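Local coordinates for yersinopine synthase (Yersinia pestis, PDB 6C4M), which catalyses the NADPH-dependent reductive condensation of pyruvate with an amino-acid-derived intermediate, the last step in making the metallophore yersinopine, at residues S141-N153 with R461-Q473. Sequence-based numbering, arbitrary orientation.
Sequences SMGSGLMVQNLLN and RQAAIIEQQWRSQ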
ATOM      1  N   SER A 141     -24.006  -0.784 -19.297  1.00 33.73           N
ATOM      2  CA  SER A 141     -24.134  -0.275 -17.937  1.00 31.15           C
ATOM      3  C   SER A 141     -25.442  -0.808 -17.370  1.00 33.29           C
ATOM      4  O   SER A 141     -26.309  -1.295 -18.102  1.00 31.26           O
ATOM      5  CB  SER A 141     -24.114   1.254 -17.900  1.00 28.77           C
ATOM      6  OG  SER A 141     -24.149   1.738 -16.557  1.00 34.35           O
ATOM      7  N   MET A 142     -25.603  -0.673 -16.058  1.00 26.10           N
ATOM      8  CA  MET A 142     -26.871  -1.037 -15.438  1.00 27.83           C
ATOM      9  C   MET A 142     -27.992  -0.148 -15.968  1.00 30.70           C
ATOM     10  O   MET A 142     -27.912   1.083 -15.884  1.00 27.60           O
ATOM     11  CB  MET A 142     -26.791  -0.903 -13.921  1.00 27.85           C
ATOM     12  CG  MET A 142     -26.207  -2.131 -13.218  1.00 32.72           C
ATOM     13  SD  MET A 142     -25.810  -1.877 -11.444  1.00 33.65           S
ATOM     14  CE  MET A 142     -24.254  -1.009 -11.546  1.00 37.59           C
ATOM     15  N   GLY A 143     -29.050  -0.788 -16.476  1.00 32.09           N
ATOM     16  CA  GLY A 143     -30.188  -0.098 -17.054  1.00 27.57           C
ATOM     17  C   GLY A 143     -30.126   0.021 -18.560  1.00 29.50           C
ATOM     18  O   GLY A 143     -31.150   0.311 -19.195  1.00 27.05           O
ATOM     19  N   SER A 144     -28.961  -0.234 -19.147  1.00 25.79           N
ATOM     20  CA  SER A 144     -28.812  -0.087 -20.585  1.00 27.05           C
ATOM     21  C   SER A 144     -29.846  -0.927 -21.328  1.00 30.29           C
ATOM     22  O   SER A 144     -30.490  -0.450 -22.266  1.00 25.49           O
ATOM     23  CB  SER A 144     -27.401  -0.481 -21.001  1.00 25.04           C
ATOM     24  OG  SER A 144     -26.471   0.440 -20.481  1.00 29.17           O
ATOM     25  N   GLY A 145     -30.016  -2.181 -20.913  1.00 30.95           N
ATOM     26  CA  GLY A 145     -30.867  -3.085 -21.659  1.00 30.98           C
ATOM     27  C   GLY A 145     -32.328  -2.682 -21.580  1.00 30.30           C
ATOM     28  O   GLY A 145     -33.032  -2.713 -22.575  1.00 27.57           O
ATOM     29  N   LEU A 146     -32.801  -2.334 -20.385  1.00 29.33           N
ATOM     30  CA  LEU A 146     -34.159  -1.846 -20.245  1.00 31.08           C
ATOM     31  C   LEU A 146     -34.391  -0.629 -21.132  1.00 32.34           C
ATOM     32  O   LEU A 146     -35.445  -0.501 -21.756  1.00 31.43           O
ATOM     33  CB  LEU A 146     -34.430  -1.480 -18.789  1.00 28.82           C
ATOM     34  CG  LEU A 146     -34.661  -2.620 -17.832  1.00 28.90           C
ATOM     35  CD1 LEU A 146     -34.533  -2.153 -16.376  1.00 30.56           C
ATOM     36  CD2 LEU A 146     -36.018  -3.249 -18.077  1.00 36.17           C
ATOM     37  N   MET A 147     -33.424   0.294 -21.166  1.00 31.05           N
ATOM     38  CA  MET A 147     -33.556   1.494 -21.981  1.00 30.94           C
ATOM     39  C   MET A 147     -33.672   1.135 -23.459  1.00 28.65           C
ATOM     40  O   MET A 147     -34.562   1.621 -24.168  1.00 26.97           O
ATOM     41  CB  MET A 147     -32.351   2.396 -21.749  1.00 30.72           C
ATOM     42  CG  MET A 147     -32.583   3.870 -22.044  1.00 42.32           C
ATOM     43  SD  MET A 147     -31.063   4.631 -22.667  1.00 48.97           S
ATOM     44  CE  MET A 147     -31.309   3.873 -24.325  1.00 28.04           C
ATOM     45  N   VAL A 148     -32.755   0.303 -23.943  1.00 26.44           N
ATOM     46  CA  VAL A 148     -32.793  -0.119 -25.342  1.00 30.19           C
ATOM     47  C   VAL A 148     -34.090  -0.856 -25.665  1.00 27.99           C
ATOM     48  O   VAL A 148     -34.668  -0.665 -26.746  1.00 27.77           O
ATOM     49  CB  VAL A 148     -31.554  -0.967 -25.656  1.00 28.01           C
ATOM     50  CG1 VAL A 148     -31.637  -1.617 -27.035  1.00 29.58           C
ATOM     51  CG2 VAL A 148     -30.346  -0.069 -25.513  1.00 28.34           C
ATOM     52  N   GLN A 149     -34.560  -1.731 -24.767  1.00 28.27           N
ATOM     53  CA  GLN A 149     -35.836  -2.406 -25.015  1.00 30.03           C
ATOM     54  C   GLN A 149     -36.935  -1.396 -25.271  1.00 34.09           C
ATOM     55  O   GLN A 149     -37.784  -1.563 -26.167  1.00 25.25           O
ATOM     56  CB  GLN A 149     -36.265  -3.254 -23.823  1.00 28.83           C
ATOM     57  CG  GLN A 149     -35.611  -4.580 -23.646  1.00 33.62           C
ATOM     58  CD  GLN A 149     -36.243  -5.292 -22.474  1.00 36.65           C
ATOM     59  OE1 GLN A 149     -35.633  -5.403 -21.431  1.00 42.23           O
ATOM     60  NE2 GLN A 149     -37.499  -5.705 -22.620  1.00 41.72           N
ATOM     61  N   ASN A 150     -36.988  -0.385 -24.406  1.00 29.00           N
ATOM     62  CA  ASN A 150     -38.056   0.600 -24.485  1.00 30.59           C
ATOM     63  C   ASN A 150     -38.049   1.298 -25.837  1.00 30.36           C
ATOM     64  O   ASN A 150     -39.095   1.456 -26.476  1.00 28.46           O
ATOM     65  CB  ASN A 150     -37.898   1.616 -23.350  1.00 28.88           C
ATOM     66  CG  ASN A 150     -39.035   2.584 -23.292  1.00 36.76           C
ATOM     67  OD1 ASN A 150     -39.051   3.574 -24.017  1.00 33.93           O
ATOM     68  ND2 ASN A 150     -40.014   2.292 -22.453  1.00 40.21           N
ATOM     69  N   LEU A 151     -36.871   1.734 -26.293  1.00 28.83           N
ATOM     70  CA  LEU A 151     -36.795   2.410 -27.587  1.00 29.52           C
ATOM     71  C   LEU A 151     -37.206   1.484 -28.719  1.00 28.88           C
ATOM     72  O   LEU A 151     -37.929   1.880 -29.642  1.00 24.64           O
ATOM     73  CB  LEU A 151     -35.379   2.926 -27.834  1.00 26.56           C
ATOM     74  CG  LEU A 151     -34.821   3.994 -26.870  1.00 33.48           C
ATOM     75  CD1 LEU A 151     -33.405   4.381 -27.302  1.00 35.64           C
ATOM     76  CD2 LEU A 151     -35.694   5.224 -26.830  1.00 34.22           C
ATOM     77  N   LEU A 152     -36.698   0.259 -28.710  1.00 25.40           N
ATOM     78  CA  LEU A 152     -37.057  -0.676 -29.772  1.00 25.33           C
ATOM     79  C   LEU A 152     -38.552  -0.952 -29.779  1.00 28.21           C
ATOM     80  O   LEU A 152     -39.182  -1.016 -30.849  1.00 25.38           O
ATOM     81  CB  LEU A 152     -36.268  -1.979 -29.594  1.00 26.87           C
ATOM     82  CG  LEU A 152     -34.766  -1.854 -29.871  1.00 28.02           C
ATOM     83  CD1 LEU A 152     -33.995  -3.146 -29.428  1.00 27.58           C
ATOM     84  CD2 LEU A 152     -34.540  -1.594 -31.359  1.00 30.10           C
ATOM     85  N   ASN A 153     -39.138  -1.140 -28.596  1.00 25.90           N
ATOM     86  CA  ASN A 153     -40.566  -1.404 -28.521  1.00 24.34           C
ATOM     87  C   ASN A 153     -41.349  -0.256 -29.131  1.00 33.49           C
ATOM     88  O   ASN A 153     -42.349  -0.484 -29.819  1.00 29.80           O
ATOM     89  CB  ASN A 153     -41.004  -1.656 -27.076  1.00 27.85           C
ATOM     90  CG  ASN A 153     -42.522  -1.804 -26.938  1.00 39.94           C
ATOM     91  OD1 ASN A 153     -43.222  -0.846 -26.590  1.00 49.40           O
ATOM     92  ND2 ASN A 153     -43.042  -3.005 -27.237  1.00 42.85           N
ATOM     93  N   ARG A 461     -33.870  11.988 -19.304  1.00 30.01           N
ATOM     94  CA  ARG A 461     -34.755  11.248 -20.189  1.00 34.29           C
ATOM     95  C   ARG A 461     -34.469   9.750 -20.094  1.00 33.62           C
ATOM     96  O   ARG A 461     -35.388   8.921 -20.113  1.00 28.44           O
ATOM     97  CB  ARG A 461     -34.602  11.771 -21.624  1.00 36.79           C
ATOM     98  CG  ARG A 461     -35.481  11.086 -22.657  1.00 46.87           C
ATOM     99  CD  ARG A 461     -36.989  11.358 -22.465  1.00 49.23           C
ATOM    100  NE  ARG A 461     -37.771  10.436 -23.299  1.00 49.52           N
ATOM    101  CZ  ARG A 461     -38.991   9.992 -23.006  1.00 52.47           C
ATOM    102  NH1 ARG A 461     -39.598  10.387 -21.886  1.00 48.64           N
ATOM    103  NH2 ARG A 461     -39.605   9.148 -23.842  1.00 51.01           N
ATOM    104  N   GLN A 462     -33.201   9.384 -19.948  1.00 32.50           N
ATOM    105  CA  GLN A 462     -32.844   7.966 -19.877  1.00 30.40           C
ATOM    106  C   GLN A 462     -33.424   7.314 -18.627  1.00 30.39           C
ATOM    107  O   GLN A 462     -34.005   6.216 -18.690  1.00 27.32           O
ATOM    108  CB  GLN A 462     -31.328   7.826 -19.909  1.00 29.25           C
ATOM    109  CG  GLN A 462     -30.758   8.156 -21.255  1.00 31.47           C
ATOM    110  CD  GLN A 462     -29.279   7.867 -21.374  1.00 33.88           C
ATOM    111  OE1 GLN A 462     -28.826   6.732 -21.201  1.00 37.35           O
ATOM    112  NE2 GLN A 462     -28.515   8.899 -21.692  1.00 44.06           N
ATOM    113  N   ALA A 463     -33.250   7.964 -17.473  1.00 27.52           N
ATOM    114  CA  ALA A 463     -33.794   7.413 -16.231  1.00 30.31           C
ATOM    115  C   ALA A 463     -35.298   7.216 -16.355  1.00 27.87           C
ATOM    116  O   ALA A 463     -35.842   6.202 -15.900  1.00 30.51           O
ATOM    117  CB  ALA A 463     -33.472   8.316 -15.034  1.00 24.48           C
ATOM    118  N   ALA A 464     -35.977   8.171 -16.985  1.00 29.62           N
ATOM    119  CA  ALA A 464     -37.416   8.037 -17.199  1.00 27.45           C
ATOM    120  C   ALA A 464     -37.729   6.843 -18.092  1.00 29.55           C
ATOM    121  O   ALA A 464     -38.655   6.066 -17.816  1.00 32.42           O
ATOM    122  CB  ALA A 464     -37.974   9.328 -17.799  1.00 29.29           C
ATOM    123  N   ILE A 465     -36.976   6.678 -19.173  1.00 29.73           N
ATOM    124  CA  ILE A 465     -37.238   5.564 -20.078  1.00 35.22           C
ATOM    125  C   ILE A 465     -37.011   4.245 -19.353  1.00 38.47           C
ATOM    126  O   ILE A 465     -37.837   3.331 -19.409  1.00 36.00           O
ATOM    127  CB  ILE A 465     -36.364   5.694 -21.338  1.00 33.18           C
ATOM    128  CG1 ILE A 465     -36.836   6.880 -22.175  1.00 42.84           C
ATOM    129  CG2 ILE A 465     -36.395   4.437 -22.148  1.00 37.26           C
ATOM    130  CD1 ILE A 465     -35.809   7.314 -23.200  1.00 46.77           C
ATOM    131  N   ILE A 466     -35.897   4.135 -18.640  1.00 28.39           N
ATOM    132  CA  ILE A 466     -35.601   2.899 -17.920  1.00 26.81           C
ATOM    133  C   ILE A 466     -36.711   2.603 -16.909  1.00 24.93           C
ATOM    134  O   ILE A 466     -37.186   1.466 -16.798  1.00 30.80           O
ATOM    135  CB  ILE A 466     -34.210   2.998 -17.259  1.00 23.68           C
ATOM    136  CG1 ILE A 466     -33.122   3.017 -18.321  1.00 25.69           C
ATOM    137  CG2 ILE A 466     -33.922   1.848 -16.345  1.00 22.93           C
ATOM    138  CD1 ILE A 466     -31.775   3.594 -17.804  1.00 27.45           C
ATOM    139  N   GLU A 467     -37.147   3.628 -16.165  1.00 29.92           N
ATOM    140  CA  GLU A 467     -38.207   3.427 -15.178  1.00 30.53           C
ATOM    141  C   GLU A 467     -39.486   2.933 -15.850  1.00 35.47           C
ATOM    142  O   GLU A 467     -40.161   2.035 -15.331  1.00 36.78           O
ATOM    143  CB  GLU A 467     -38.504   4.730 -14.422  1.00 33.27           C
ATOM    144  CG  GLU A 467     -39.692   4.571 -13.451  1.00 39.24           C
ATOM    145  CD  GLU A 467     -40.127   5.871 -12.809  1.00 37.86           C
ATOM    146  OE1 GLU A 467     -39.604   6.937 -13.196  1.00 36.57           O
ATOM    147  OE2 GLU A 467     -41.011   5.819 -11.924  1.00 43.52           O
ATOM    148  N   GLN A 468     -39.842   3.540 -16.988  1.00 33.88           N
ATOM    149  CA  GLN A 468     -41.049   3.156 -17.722  1.00 34.13           C
ATOM    150  C   GLN A 468     -40.967   1.700 -18.152  1.00 35.76           C
ATOM    151  O   GLN A 468     -41.908   0.926 -17.954  1.00 36.36           O
ATOM    152  CB  GLN A 468     -41.241   4.080 -18.937  1.00 34.23           C
ATOM    153  CG  GLN A 468     -42.577   3.920 -19.663  1.00 53.32           C
ATOM    154  CD  GLN A 468     -42.547   4.441 -21.120  1.00 57.63           C
ATOM    155  OE1 GLN A 468     -41.649   5.190 -21.514  1.00 60.82           O
ATOM    156  NE2 GLN A 468     -43.522   4.027 -21.914  1.00 56.65           N
ATOM    157  N   GLN A 469     -39.832   1.300 -18.721  1.00 32.54           N
ATOM    158  CA  GLN A 469     -39.706  -0.081 -19.176  1.00 30.08           C
ATOM    159  C   GLN A 469     -39.807  -1.057 -18.012  1.00 35.93           C
ATOM    160  O   GLN A 469     -40.498  -2.075 -18.111  1.00 32.47           O
ATOM    161  CB  GLN A 469     -38.395  -0.270 -19.925  1.00 28.79           C
ATOM    162  CG  GLN A 469     -38.246  -1.662 -20.522  1.00 34.69           C
ATOM    163  CD  GLN A 469     -39.310  -1.946 -21.557  1.00 36.79           C
ATOM    164  OE1 GLN A 469     -39.777  -1.026 -22.255  1.00 30.48           O
ATOM    165  NE2 GLN A 469     -39.722  -3.211 -21.651  1.00 34.15           N
ATOM    166  N   TRP A 470     -39.106  -0.772 -16.906  1.00 37.76           N
ATOM    167  CA  TRP A 470     -39.082  -1.673 -15.760  1.00 38.77           C
ATOM    168  C   TRP A 470     -40.469  -1.837 -15.142  1.00 38.73           C
ATOM    169  O   TRP A 470     -40.868  -2.947 -14.777  1.00 41.69           O
ATOM    170  CB  TRP A 470     -38.092  -1.152 -14.714  1.00 36.53           C
ATOM    171  CG  TRP A 470     -38.061  -1.977 -13.488  1.00 35.40           C
ATOM    172  CD1 TRP A 470     -37.355  -3.115 -13.295  1.00 34.63           C
ATOM    173  CD2 TRP A 470     -38.775  -1.737 -12.273  1.00 34.64           C
ATOM    174  NE1 TRP A 470     -37.586  -3.607 -12.048  1.00 33.50           N
ATOM    175  CE2 TRP A 470     -38.457  -2.784 -11.397  1.00 35.10           C
ATOM    176  CE3 TRP A 470     -39.653  -0.733 -11.843  1.00 37.03           C
ATOM    177  CZ2 TRP A 470     -38.959  -2.855 -10.098  1.00 38.84           C
ATOM    178  CZ3 TRP A 470     -40.172  -0.814 -10.563  1.00 43.66           C
ATOM    179  CH2 TRP A 470     -39.821  -1.871  -9.703  1.00 35.03           C
ATOM    180  N   ARG A 471     -41.204  -0.732 -14.979  1.00 41.29           N
ATOM    181  CA  ARG A 471     -42.544  -0.805 -14.397  1.00 46.95           C
ATOM    182  C   ARG A 471     -43.511  -1.587 -15.280  1.00 46.01           C
ATOM    183  O   ARG A 471     -44.484  -2.156 -14.780  1.00 51.89           O
ATOM    184  CB  ARG A 471     -43.098   0.600 -14.158  1.00 42.74           C
ATOM    185  CG  ARG A 471     -42.396   1.359 -13.036  1.00 49.30           C
ATOM    186  CD  ARG A 471     -43.256   2.545 -12.617  1.00 49.97           C
ATOM    187  NE  ARG A 471     -42.539   3.502 -11.774  1.00 50.72           N
ATOM    188  CZ  ARG A 471     -42.498   3.466 -10.445  1.00 51.46           C
ATOM    189  NH1 ARG A 471     -43.132   2.523  -9.760  1.00 50.38           N
ATOM    190  NH2 ARG A 471     -41.812   4.389  -9.795  1.00 49.52           N
ATOM    191  N   SER A 472     -43.265  -1.619 -16.581  1.00 41.75           N
ATOM    192  CA  SER A 472     -44.143  -2.327 -17.507  1.00 44.04           C
ATOM    193  C   SER A 472     -44.017  -3.838 -17.408  1.00 50.78           C
ATOM    194  O   SER A 472     -44.713  -4.536 -18.155  1.00 49.58           O
ATOM    195  CB  SER A 472     -43.835  -1.891 -18.936  1.00 42.16           C
ATOM    196  OG  SER A 472     -42.639  -2.492 -19.411  1.00 45.15           O
ATOM    197  N   GLN A 473     -43.158  -4.359 -16.528  1.00 60.70           N
ATOM    198  CA  GLN A 473     -42.884  -5.800 -16.467  1.00 55.09           C
ATOM    199  C   GLN A 473     -43.448  -6.420 -15.190  1.00 62.18           C
ATOM    200  O   GLN A 473     -42.741  -6.594 -14.192  1.00 68.27           O
ATOM    201  CB  GLN A 473     -41.376  -6.050 -16.575  1.00 57.92           C
ATOM    202  CG  GLN A 473     -40.788  -5.654 -17.944  1.00 58.92           C
ATOM    203  CD  GLN A 473     -39.245  -5.612 -17.994  1.00 64.69           C
ATOM    204  OE1 GLN A 473     -38.553  -5.725 -16.966  1.00 59.56           O
ATOM    205  NE2 GLN A 473     -38.706  -5.446 -19.212  1.00 59.62           N
TER
HETATM  206  O   HOH W   1     -42.134  -0.666 -23.643  1.00 40.28           O
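Met147 and Ile466 meet where helix 144-153 and the C-terminal helix 461-471 cross almost perpendicularly (82°), their axes 8.0 Å apart at closest approach. CB of Met147 rests on CG1 of Ile466 at 3.6 Å, and beyond it the thioether chain bends at chi2 and chi3, passing CG2 of Ile465 and bringing SD of Met147 to 3.4 Å from OE1 of Gln462. Ile466 also leans on the N-terminal end of helix 144-153, with its CG1 3.5 Å from the carbonyl O of Gly143, the N-cap residue. One turn on from Gly143, Leu146 lies across Ile466 at about a right angle; its CD1 reaches CG2 of Ile466 and CB of Trp470, while CD2 packs against CG of Gln469.

Toward the C-terminal end of both helices the contact turns polar. With CG of Gln469 anti to the backbone N (chi1 -176°) and the chain bent at chi2 (63°), CG lies against the carbonyl O of Leu146 and the amide lies alongside the backbone of Asn150. OE1 of Gln469 accepts a weak hydrogen bond from ND2 of Asn150 (3.3 Å), and a water lies 2.8 Å from OE1 of Gln469. ND2 of Asn150 makes a second weak bond, to OE1 of Gln468, while CG2 of Ile465 presses on the Asn150 side chain, 3.4 Å from CB of Asn150.

Farther out, Glu251 accepts from the backbone N of Gly143 and Gly145 at the helix start, and the indole NE1 of Trp470 is held by the carbonyl of Leu314. Apolar contacts at the buried end thus pass into weak hydrogen bonds between side-chain amides at the more exposed end, so packing rather than strong polar pairing joins the C-terminal helix to helix 144-153, away from the annotated sites.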